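Local atomic coordinates of alginate lyase (Bacteroides ovatus, PDB entry 3NNB), a protein that probably depolymerises alginate, a uronic acid polysaccharide, by the beta-elimination reaction of a polysaccharide lyase. Residues 180-184 with 185-189; 278-281 with 282-286; 307-310 with 311-314. All coordinates share one frame; numbering follows the deposited sequence.

Contact 1 of 3, residues 180-184 with 185-189. With NA (sodium ion), chain B.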
ATOM      1  N   LEU A 180      -0.769 -14.023  -9.125  1.00  9.19           N
ATOM      2  CA  LEU A 180       0.363 -14.395 -10.003  1.00  8.71           C
ATOM      3  C   LEU A 180       0.921 -15.805  -9.715  1.00 12.51           C
ATOM      4  O   LEU A 180       1.507 -16.440 -10.600  1.00 13.84           O
ATOM      5  CB  LEU A 180       1.458 -13.332  -9.942  1.00 12.72           C
ATOM      6  CG  LEU A 180       1.183 -11.974 -10.562  1.00 11.88           C
ATOM      7  CD1 LEU A 180       2.349 -11.046 -10.271  1.00 13.46           C
ATOM      8  CD2 LEU A 180       0.864 -12.077 -12.070  1.00 11.28           C
HETATM    9  N   MSE A 181       0.728 -16.274  -8.489  1.00 11.21           N
HETATM   10  CA  MSE A 181       1.130 -17.610  -8.018  1.00 11.88           C
HETATM   11  C   MSE A 181       0.090 -18.705  -8.054  1.00 11.75           C
HETATM   12  O   MSE A 181       0.399 -19.832  -7.657  1.00 11.97           O
HETATM   13  CB  MSE A 181       1.544 -17.501  -6.520  1.00 13.31           C
HETATM   14  CG  MSE A 181       2.839 -17.040  -6.318  1.00 20.09           C
HETATM   15 SE   MSE A 181       3.073 -17.266  -4.371  0.75 10.85          SE
HETATM   16  CE  MSE A 181       2.292 -15.597  -3.658  1.00 15.99           C
ATOM     17  N   GLU A 182      -1.127 -18.411  -8.483  1.00 11.86           N
ATOM     18  CA  GLU A 182      -2.223 -19.366  -8.388  1.00 13.43           C
ATOM     19  C   GLU A 182      -1.936 -20.663  -9.157  1.00 13.74           C
ATOM     20  O   GLU A 182      -2.375 -21.734  -8.736  1.00 15.38           O
ATOM     21  CB  GLU A 182      -3.556 -18.727  -8.851  1.00 14.90           C
ATOM     22  CG  GLU A 182      -4.094 -17.785  -7.818  1.00 15.63           C
ATOM     23  CD  GLU A 182      -5.482 -17.263  -8.135  1.00 22.82           C
ATOM     24  OE1 GLU A 182      -6.051 -17.685  -9.157  1.00 21.71           O
ATOM     25  OE2 GLU A 182      -5.977 -16.435  -7.346  1.00 18.97           O
ATOM     26  N   ASN A 183      -1.193 -20.577 -10.250  1.00 12.05           N
ATOM     27  CA  ASN A 183      -0.857 -21.789 -11.037  0.70 15.10           C
ATOM     28  C   ASN A 183       0.367 -22.534 -10.496  1.00 14.62           C
ATOM     29  O   ASN A 183       0.748 -23.548 -11.044  1.00 13.03           O
ATOM     30  CB  ASN A 183      -0.756 -21.524 -12.559  0.70 17.37           C
ATOM     31  CG  ASN A 183       0.434 -20.621 -12.969  0.70 23.05           C
ATOM     32  OD1 ASN A 183       1.221 -20.154 -12.151  0.70 26.51           O
ATOM     33  ND2 ASN A 183       0.529 -20.364 -14.266  0.70 29.31           N
ATOM     34  N   SER A 184       0.976 -22.044  -9.408  1.00 11.89           N
ATOM     35  CA  SER A 184       2.006 -22.836  -8.735  1.00 10.71           C
ATOM     36  C   SER A 184       1.404 -24.091  -8.115  1.00 10.67           C
ATOM     37  O   SER A 184       0.183 -24.159  -7.823  1.00 10.19           O
ATOM     38  CB  SER A 184       2.694 -21.990  -7.649  1.00 10.67           C
ATOM     39  OG  SER A 184       1.864 -21.786  -6.509  1.00  8.89           O
ATOM     40  N   LYS A 185       2.229 -25.115  -7.870  1.00 10.28           N
ATOM     41  CA  LYS A 185       1.736 -26.285  -7.190  1.00 10.35           C
ATOM     42  C   LYS A 185       1.395 -26.020  -5.714  1.00  9.57           C
ATOM     43  O   LYS A 185       0.434 -26.581  -5.192  1.00  9.82           O
ATOM     44  CB  LYS A 185       2.762 -27.418  -7.298  1.00 11.75           C
ATOM     45  CG  LYS A 185       3.072 -27.850  -8.744  1.00 17.87           C
ATOM     46  CD  LYS A 185       4.241 -28.832  -8.730  1.00 25.99           C
ATOM     47  CE  LYS A 185       5.204 -28.629  -9.876  1.00 39.45           C
ATOM     48  NZ  LYS A 185       4.566 -29.116 -11.131  1.00 44.60           N
ATOM     49  N   ALA A 186       2.189 -25.179  -5.047  1.00  8.78           N
ATOM     50  CA  ALA A 186       2.002 -24.913  -3.617  1.00  7.50           C
ATOM     51  C   ALA A 186       0.718 -24.135  -3.318  1.00  8.15           C
ATOM     52  O   ALA A 186       0.073 -24.326  -2.281  1.00  9.17           O
ATOM     53  CB  ALA A 186       3.202 -24.142  -3.034  1.00  9.06           C
ATOM     54  N   PHE A 187       0.373 -23.191  -4.205  1.00  9.32           N
ATOM     55  CA  PHE A 187      -0.785 -22.330  -3.964  1.00  8.98           C
ATOM     56  C   PHE A 187      -2.010 -23.097  -4.491  1.00  9.10           C
ATOM     57  O   PHE A 187      -2.419 -22.924  -5.651  1.00  9.91           O
ATOM     58  CB  PHE A 187      -0.632 -20.954  -4.645  1.00  7.99           C
ATOM     59  CG  PHE A 187      -1.513 -19.861  -4.031  1.00  7.99           C
ATOM     60  CD1 PHE A 187      -2.862 -19.803  -4.284  1.00 14.51           C
ATOM     61  CD2 PHE A 187      -0.948 -18.882  -3.231  1.00 11.61           C
ATOM     62  CE1 PHE A 187      -3.642 -18.816  -3.705  1.00 15.91           C
ATOM     63  CE2 PHE A 187      -1.715 -17.909  -2.661  1.00 10.30           C
ATOM     64  CZ  PHE A 187      -3.057 -17.878  -2.869  1.00 10.79           C
ATOM     65  N   THR A 188      -2.566 -23.936  -3.627  1.00  7.96           N
ATOM     66  CA  THR A 188      -3.603 -24.892  -3.965  1.00 11.02           C
ATOM     67  C   THR A 188      -4.979 -24.253  -3.900  1.00 12.41           C
ATOM     68  O   THR A 188      -5.153 -23.150  -3.370  1.00 11.20           O
ATOM     69  CB  THR A 188      -3.628 -26.050  -2.978  1.00  9.28           C
ATOM     70  OG1 THR A 188      -3.863 -25.525  -1.677  1.00 10.15           O
ATOM     71  CG2 THR A 188      -2.266 -26.833  -2.991  1.00  8.22           C
ATOM     72  N   PRO A 189      -5.987 -24.980  -4.369  1.00 11.52           N
ATOM     73  CA  PRO A 189      -7.365 -24.496  -4.131  1.00 11.42           C
ATOM     74  C   PRO A 189      -7.707 -24.306  -2.641  1.00 13.52           C
ATOM     75  O   PRO A 189      -8.428 -23.373  -2.300  1.00 12.45           O
ATOM     76  CB  PRO A 189      -8.234 -25.586  -4.779  1.00 15.37           C
ATOM     77  CG  PRO A 189      -7.340 -26.134  -5.872  1.00 14.31           C
ATOM     78  CD  PRO A 189      -5.930 -26.112  -5.314  1.00 13.42           C
TER
HETATM   79 NA    NA B 401      -2.070 -23.930  -7.811  1.00 12.37          NA
HETATM   80  O   HOH W   1      -2.030 -26.145  -6.749  1.00 12.38           O
HETATM   81  O   HOH W   2      -2.114 -25.058  -9.934  1.00 22.31           O
HETATM   82  O   HOH W   3      -4.543 -24.187  -8.199  1.00 24.07           O
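Phe187 folds back over the turn formed by Met181 to Ser184, and its side chain meets a different part of that turn at each step. Its CB sits 3.4 Å from Met181 O and still closer to Ser184 OG. CG, anti to the backbone N (chi1 -159°), continues past Met181 O. From there the ring divides its contacts: CD1 lies 4.3 Å from Glu182 CG, while CD2 reaches Met181 CB, the stem of a selenomethionine, for apolar packing. The buried ring also packs against Leu131 of helix 121-136, outside the loop.

Residues Met181 to Ser184 make a type I beta turn, and Phe187 is the centre of an inverse gamma turn, so the peptide bends twice and directs three carbonyls at one sodium ion. The ion is held by Glu182 O, Ser184 O (2.3 Å from the sodium) and Phe187 O, together with three waters. Each carbonyl has a water nearly diametrically across from it, which makes the site octahedral, with the carbonyls sharing one face. Glu182 O and Phe187 O approach to 3.3 Å, two acceptors brought together by the metal.

Ser184 OG links the two bends. It donates to Met181 O over 2.7 Å, in the carbonyl plane at a C=O...donor angle of 159°. The same OG accepts from Phe187 N at 3.1 Å, with an N-H...OG angle of 150°. Met181 O receives a second donor, Ser184 N, at 2.9 Å. Away from the ion, the carboxylate of Glu182 forms a salt bridge with Lys192 of the following helix.

Contact 2 of 3, residues 278-281 with 282-286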
ATOM      1  N   THR A 278       1.707  14.227  -0.004  1.00  7.50           N
ATOM      2  CA  THR A 278       1.159  14.579  -1.325  1.00  6.48           C
ATOM      3  C   THR A 278       1.385  13.379  -2.268  1.00  7.75           C
ATOM      4  O   THR A 278       0.486  12.954  -3.006  1.00  8.09           O
ATOM      5  CB  THR A 278       1.847  15.817  -1.887  1.00  5.93           C
ATOM      6  OG1 THR A 278       1.432  16.984  -1.149  1.00  7.09           O
ATOM      7  CG2 THR A 278       1.525  16.024  -3.389  1.00  8.48           C
ATOM      8  N   ILE A 279       2.583  12.835  -2.239  1.00  7.94           N
ATOM      9  CA  ILE A 279       2.931  11.679  -3.093  1.00  5.61           C
ATOM     10  C   ILE A 279       2.217  10.370  -2.668  1.00  6.87           C
ATOM     11  O   ILE A 279       1.761   9.624  -3.495  1.00  7.49           O
ATOM     12  CB  ILE A 279       4.486  11.493  -3.125  1.00  6.31           C
ATOM     13  CG1 ILE A 279       5.124  12.670  -3.855  1.00  9.97           C
ATOM     14  CG2 ILE A 279       4.876  10.128  -3.741  1.00  7.43           C
ATOM     15  CD1 ILE A 279       6.654  12.732  -3.723  1.00 11.39           C
ATOM     16  N   PHE A 280       2.158  10.128  -1.368  1.00  6.12           N
ATOM     17  CA  PHE A 280       1.450   8.973  -0.783  1.00  7.08           C
ATOM     18  C   PHE A 280       0.018   8.945  -1.293  1.00  7.53           C
ATOM     19  O   PHE A 280      -0.455   7.913  -1.809  1.00  6.68           O
ATOM     20  CB  PHE A 280       1.476   9.161   0.729  1.00  8.27           C
ATOM     21  CG  PHE A 280       1.040   7.959   1.577  1.00  7.89           C
ATOM     22  CD1 PHE A 280       1.760   6.781   1.596  1.00  8.93           C
ATOM     23  CD2 PHE A 280      -0.045   8.082   2.441  1.00  8.67           C
ATOM     24  CE1 PHE A 280       1.398   5.737   2.459  1.00 11.35           C
ATOM     25  CE2 PHE A 280      -0.413   7.056   3.281  1.00  8.42           C
ATOM     26  CZ  PHE A 280       0.305   5.891   3.299  1.00  8.06           C
ATOM     27  N   ASN A 281      -0.665  10.079  -1.217  1.00  8.09           N
ATOM     28  CA  ASN A 281      -2.073  10.142  -1.627  1.00  6.35           C
ATOM     29  C   ASN A 281      -2.202  10.020  -3.139  1.00  7.73           C
ATOM     30  O   ASN A 281      -3.050   9.312  -3.611  1.00  8.61           O
ATOM     31  CB  ASN A 281      -2.733  11.429  -1.101  1.00  6.80           C
ATOM     32  CG  ASN A 281      -4.181  11.268  -0.737  1.00  7.27           C
ATOM     33  OD1 ASN A 281      -4.666  10.172  -0.444  1.00  8.24           O
ATOM     34  ND2 ASN A 281      -4.890  12.398  -0.655  1.00  6.42           N
ATOM     35  N   LEU A 282      -1.333  10.702  -3.886  1.00  7.06           N
ATOM     36  CA  LEU A 282      -1.349  10.573  -5.353  1.00  6.97           C
ATOM     37  C   LEU A 282      -1.106   9.127  -5.795  1.00  7.71           C
ATOM     38  O   LEU A 282      -1.757   8.634  -6.741  1.00  7.59           O
ATOM     39  CB  LEU A 282      -0.311  11.501  -6.003  1.00  6.71           C
ATOM     40  CG  LEU A 282      -0.805  12.846  -6.476  1.00 11.17           C
ATOM     41  CD1 LEU A 282       0.395  13.780  -6.715  1.00 11.81           C
ATOM     42  CD2 LEU A 282      -1.720  12.655  -7.741  1.00 10.67           C
ATOM     43  N   GLY A 283      -0.173   8.436  -5.146  1.00  7.93           N
ATOM     44  CA  GLY A 283       0.081   7.025  -5.490  1.00  7.52           C
ATOM     45  C   GLY A 283      -1.153   6.135  -5.240  1.00  6.98           C
ATOM     46  O   GLY A 283      -1.443   5.228  -6.016  1.00  8.87           O
ATOM     47  N   HIS A 284      -1.882   6.412  -4.177  1.00  6.51           N
ATOM     48  CA  HIS A 284      -3.095   5.680  -3.856  1.00  6.64           C
ATOM     49  C   HIS A 284      -4.232   6.029  -4.831  1.00  7.00           C
ATOM     50  O   HIS A 284      -5.053   5.163  -5.191  1.00  7.87           O
ATOM     51  CB  HIS A 284      -3.503   5.894  -2.421  1.00  6.46           C
ATOM     52  CG  HIS A 284      -2.478   5.411  -1.457  1.00  9.18           C
ATOM     53  ND1 HIS A 284      -2.421   5.863  -0.153  1.00  7.60           N
ATOM     54  CD2 HIS A 284      -1.425   4.576  -1.624  1.00  8.28           C
ATOM     55  CE1 HIS A 284      -1.390   5.283   0.448  1.00  8.88           C
ATOM     56  NE2 HIS A 284      -0.779   4.487  -0.412  1.00  9.01           N
HETATM   57  N   MSE A 285      -4.263   7.285  -5.279  1.00  6.67           N
HETATM   58  CA  MSE A 285      -5.182   7.681  -6.344  1.00  7.23           C
HETATM   59  C   MSE A 285      -4.914   6.847  -7.601  1.00  8.14           C
HETATM   60  O   MSE A 285      -5.831   6.357  -8.226  1.00  7.55           O
HETATM   61  CB  MSE A 285      -5.066   9.162  -6.690  1.00  6.62           C
HETATM   62  CG  MSE A 285      -5.501  10.077  -5.549  1.00  8.23           C
HETATM   63 SE   MSE A 285      -5.085  11.909  -5.928  0.75  4.82          SE
HETATM   64  CE  MSE A 285      -5.566  12.720  -4.226  1.00 13.46           C
ATOM     65  N   LEU A 286      -3.651   6.736  -7.968  1.00  7.62           N
ATOM     66  CA  LEU A 286      -3.242   5.951  -9.132  1.00  6.86           C
ATOM     67  C   LEU A 286      -3.492   4.470  -8.977  1.00  6.99           C
ATOM     68  O   LEU A 286      -3.841   3.793  -9.942  1.00  7.95           O
ATOM     69  CB  LEU A 286      -1.809   6.274  -9.540  1.00  7.39           C
ATOM     70  CG  LEU A 286      -1.561   7.720  -9.993  1.00  7.27           C
ATOM     71  CD1 LEU A 286      -0.071   8.096 -10.111  1.00  9.51           C
ATOM     72  CD2 LEU A 286      -2.202   7.955 -11.373  1.00 13.05           C
TER
HETATM   73  O   HOH W   4      -4.306   7.691   0.439  1.00  8.55           O
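A water held between Asn281 and His284 joins two side chains three residues apart: it donates to Asn281 OD1 at 2.7 Å and is hydrogen-bonded to His284 ND1, lying at the edge of the imidazole in the ring plane. The other end of the amide is fixed from outside, since Asn281 ND2 bonds Gln265 and Gln258, so the amide is held at both polar atoms.

His284 is placed by two groups of Phe280. The edge of the imidazole points at the phenyl face in a T-shaped stack, with centroids 4.3 Å apart and planes at 64°. CE1 does the touching, 3.3 Å above the phenyl plane and over its centre. With CG anti to the backbone N (chi1 -169°), the phenyl stands out nearly at right angles to the helix axis, and the imidazole, one turn on, leans back to bring CE1 over its face. The imidazole face is met by Phe280 O, which lies 3.2 Å above the centre of the ring while accepting from His284 N at 3.1 Å.

This i to i+4 spacing belongs to helix 274-293, in a largely helical chain consistent with the alpha/alpha toroid of the six-hairpin clan. A glycerol, probably from the crystallisation liquor, lies about 3 Å from the side chain of Phe280 and may mark a pocket there; Tyr169 also meets the His284 ring.

The Asn281 amide also meets selenomethionine Met285, which runs extended until its CE comes 3.6 Å from Asn281 ND2, the two side chains crossing. Thr278 and Leu282 instead lie side by side, pointing the same way, with CG2 of Thr278 4.2 Å from CD1 of Leu282.

Contact 3 of 3, residues 307-310 with 311-314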
ATOM      1  N   GLY A 307     -12.907  21.996 -11.635  1.00 12.70           N
ATOM      2  CA  GLY A 307     -11.602  21.619 -12.131  1.00 11.41           C
ATOM      3  C   GLY A 307     -10.759  20.764 -11.190  1.00 11.07           C
ATOM      4  O   GLY A 307      -9.598  20.617 -11.423  1.00 13.82           O
ATOM      5  N   ARG A 308     -11.340  20.205 -10.133  1.00  9.51           N
ATOM      6  CA  ARG A 308     -10.597  19.289  -9.248  1.00  7.44           C
ATOM      7  C   ARG A 308     -10.436  17.960  -9.969  1.00 10.72           C
ATOM      8  O   ARG A 308     -11.412  17.400 -10.509  1.00 11.99           O
ATOM      9  CB  ARG A 308     -11.348  19.102  -7.957  1.00  8.16           C
ATOM     10  CG  ARG A 308     -11.689  20.420  -7.244  1.00 10.06           C
ATOM     11  CD  ARG A 308     -12.708  20.206  -6.191  1.00 11.95           C
ATOM     12  NE  ARG A 308     -13.218  21.466  -5.626  1.00 12.90           N
ATOM     13  CZ  ARG A 308     -12.916  21.937  -4.426  1.00 13.76           C
ATOM     14  NH1 ARG A 308     -12.081  21.302  -3.587  1.00 13.04           N
ATOM     15  NH2 ARG A 308     -13.442  23.087  -4.046  1.00 18.75           N
ATOM     16  N   SER A 309      -9.206  17.446  -9.969  1.00 10.86           N
ATOM     17  CA  SER A 309      -8.923  16.193 -10.646  1.00  9.78           C
ATOM     18  C   SER A 309      -7.551  15.670 -10.257  1.00  8.42           C
ATOM     19  O   SER A 309      -6.719  16.413  -9.717  1.00  8.46           O
ATOM     20  CB  SER A 309      -8.946  16.432 -12.167  1.00  9.33           C
ATOM     21  OG  SER A 309      -7.827  17.203 -12.604  1.00 10.00           O
ATOM     22  N   ILE A 310      -7.280  14.409 -10.577  1.00  8.60           N
ATOM     23  CA  ILE A 310      -5.921  13.874 -10.439  1.00  7.89           C
ATOM     24  C   ILE A 310      -4.911  14.650 -11.284  1.00  8.75           C
ATOM     25  O   ILE A 310      -3.785  14.929 -10.842  1.00  8.90           O
ATOM     26  CB  ILE A 310      -5.897  12.367 -10.757  1.00  6.86           C
ATOM     27  CG1 ILE A 310      -6.717  11.596  -9.697  1.00  8.16           C
ATOM     28  CG2 ILE A 310      -4.433  11.867 -10.859  1.00  8.56           C
ATOM     29  CD1 ILE A 310      -6.962  10.103 -10.056  1.00  8.62           C
ATOM     30  N   THR A 311      -5.315  15.080 -12.487  1.00  9.46           N
ATOM     31  CA  THR A 311      -4.435  15.896 -13.304  1.00  7.86           C
ATOM     32  C   THR A 311      -4.062  17.201 -12.569  1.00  7.05           C
ATOM     33  O   THR A 311      -2.908  17.593 -12.569  1.00  8.23           O
ATOM     34  CB  THR A 311      -5.085  16.236 -14.668  1.00  7.91           C
ATOM     35  OG1 THR A 311      -5.288  15.013 -15.406  1.00 10.09           O
ATOM     36  CG2 THR A 311      -4.182  17.194 -15.478  1.00  9.58           C
ATOM     37  N   ALA A 312      -5.019  17.836 -11.913  1.00 10.28           N
ATOM     38  CA  ALA A 312      -4.721  19.074 -11.199  1.00  8.72           C
ATOM     39  C   ALA A 312      -3.732  18.802 -10.078  1.00  8.28           C
ATOM     40  O   ALA A 312      -2.764  19.535  -9.891  1.00  9.62           O
ATOM     41  CB  ALA A 312      -5.967  19.701 -10.662  1.00  7.54           C
ATOM     42  N   ALA A 313      -3.936  17.684  -9.403  1.00  6.93           N
ATOM     43  CA  ALA A 313      -3.063  17.328  -8.289  1.00  7.79           C
ATOM     44  C   ALA A 313      -1.616  17.082  -8.778  1.00  7.44           C
ATOM     45  O   ALA A 313      -0.650  17.426  -8.102  1.00  8.75           O
ATOM     46  CB  ALA A 313      -3.642  16.112  -7.509  1.00  6.93           C
ATOM     47  N   LEU A 314      -1.468  16.422  -9.931  1.00  7.91           N
ATOM     48  CA  LEU A 314      -0.175  16.209 -10.553  1.00  8.15           C
ATOM     49  C   LEU A 314       0.481  17.499 -10.994  1.00  9.05           C
ATOM     50  O   LEU A 314       1.697  17.684 -10.795  1.00 10.16           O
ATOM     51  CB  LEU A 314      -0.331  15.276 -11.771  1.00  7.73           C
ATOM     52  CG  LEU A 314      -0.645  13.813 -11.450  1.00  9.13           C
ATOM     53  CD1 LEU A 314      -1.162  13.120 -12.730  1.00  8.93           C
ATOM     54  CD2 LEU A 314       0.584  13.027 -10.917  1.00 12.50           C
TER
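Ser309 and Ala312 meet through a side-chain-to-backbone hydrogen bond: Ala312 N donates to Ser309 OG over 3.0 Å at an N-H...OG angle of 155°. The hydroxyl is turned to the amide by a chi1 of 71°, which sets OG between the backbone N and the carbonyl carbon of its own residue. The methyl of Ala312 makes a van der Waals contact beside the hydroxyl, its CB 3.7 Å from Ser309 OG. Replacing Ser309 by an alanine would probably leave the Ala312 amide without its side-chain acceptor and weaken the start of the helix.

The backbone bonds of the first turn begin at the same residue. Ala313 N donates to Ser309 O at 3.1 Å and Leu314 N to Ile310 O at 2.9 Å, the latter with an N-H...O angle of 162°.

One apolar pair flanks these polar contacts. Ile310 and Leu314 lie side by side and point the same way, with Ile310 CG2 4.0 Å from Leu314 CD1; both also touch Tyr300 of the preceding loop.

Together, the serine hydroxyl on a first-turn amide and the serine carbonyl opening the i to i+4 series identify Ser309 as the N-cap of helix 310-317.

How the contacts relate
Along the chain the three contacts come in series, and since each lies within one continuous segment, none nests in or crosses another. Contact 1 shapes the loop from helix 171-180 to helix 189-208. Contact 2 joins successive turns inside helix 274-293, and contact 3 ends the loop after that helix by starting helix 310-317. Contact 1 stands apart, its centre about 31 Å from that of contact 2 and about 40 Å from that of contact 3, on the opposite side of the chain's centre from the latter. Contacts 2 and 3 touch: Leu282 CD2 lies 3.9 Å from Leu314 CD2, and Met285 packs on Ile310, tying the two consecutive helices together.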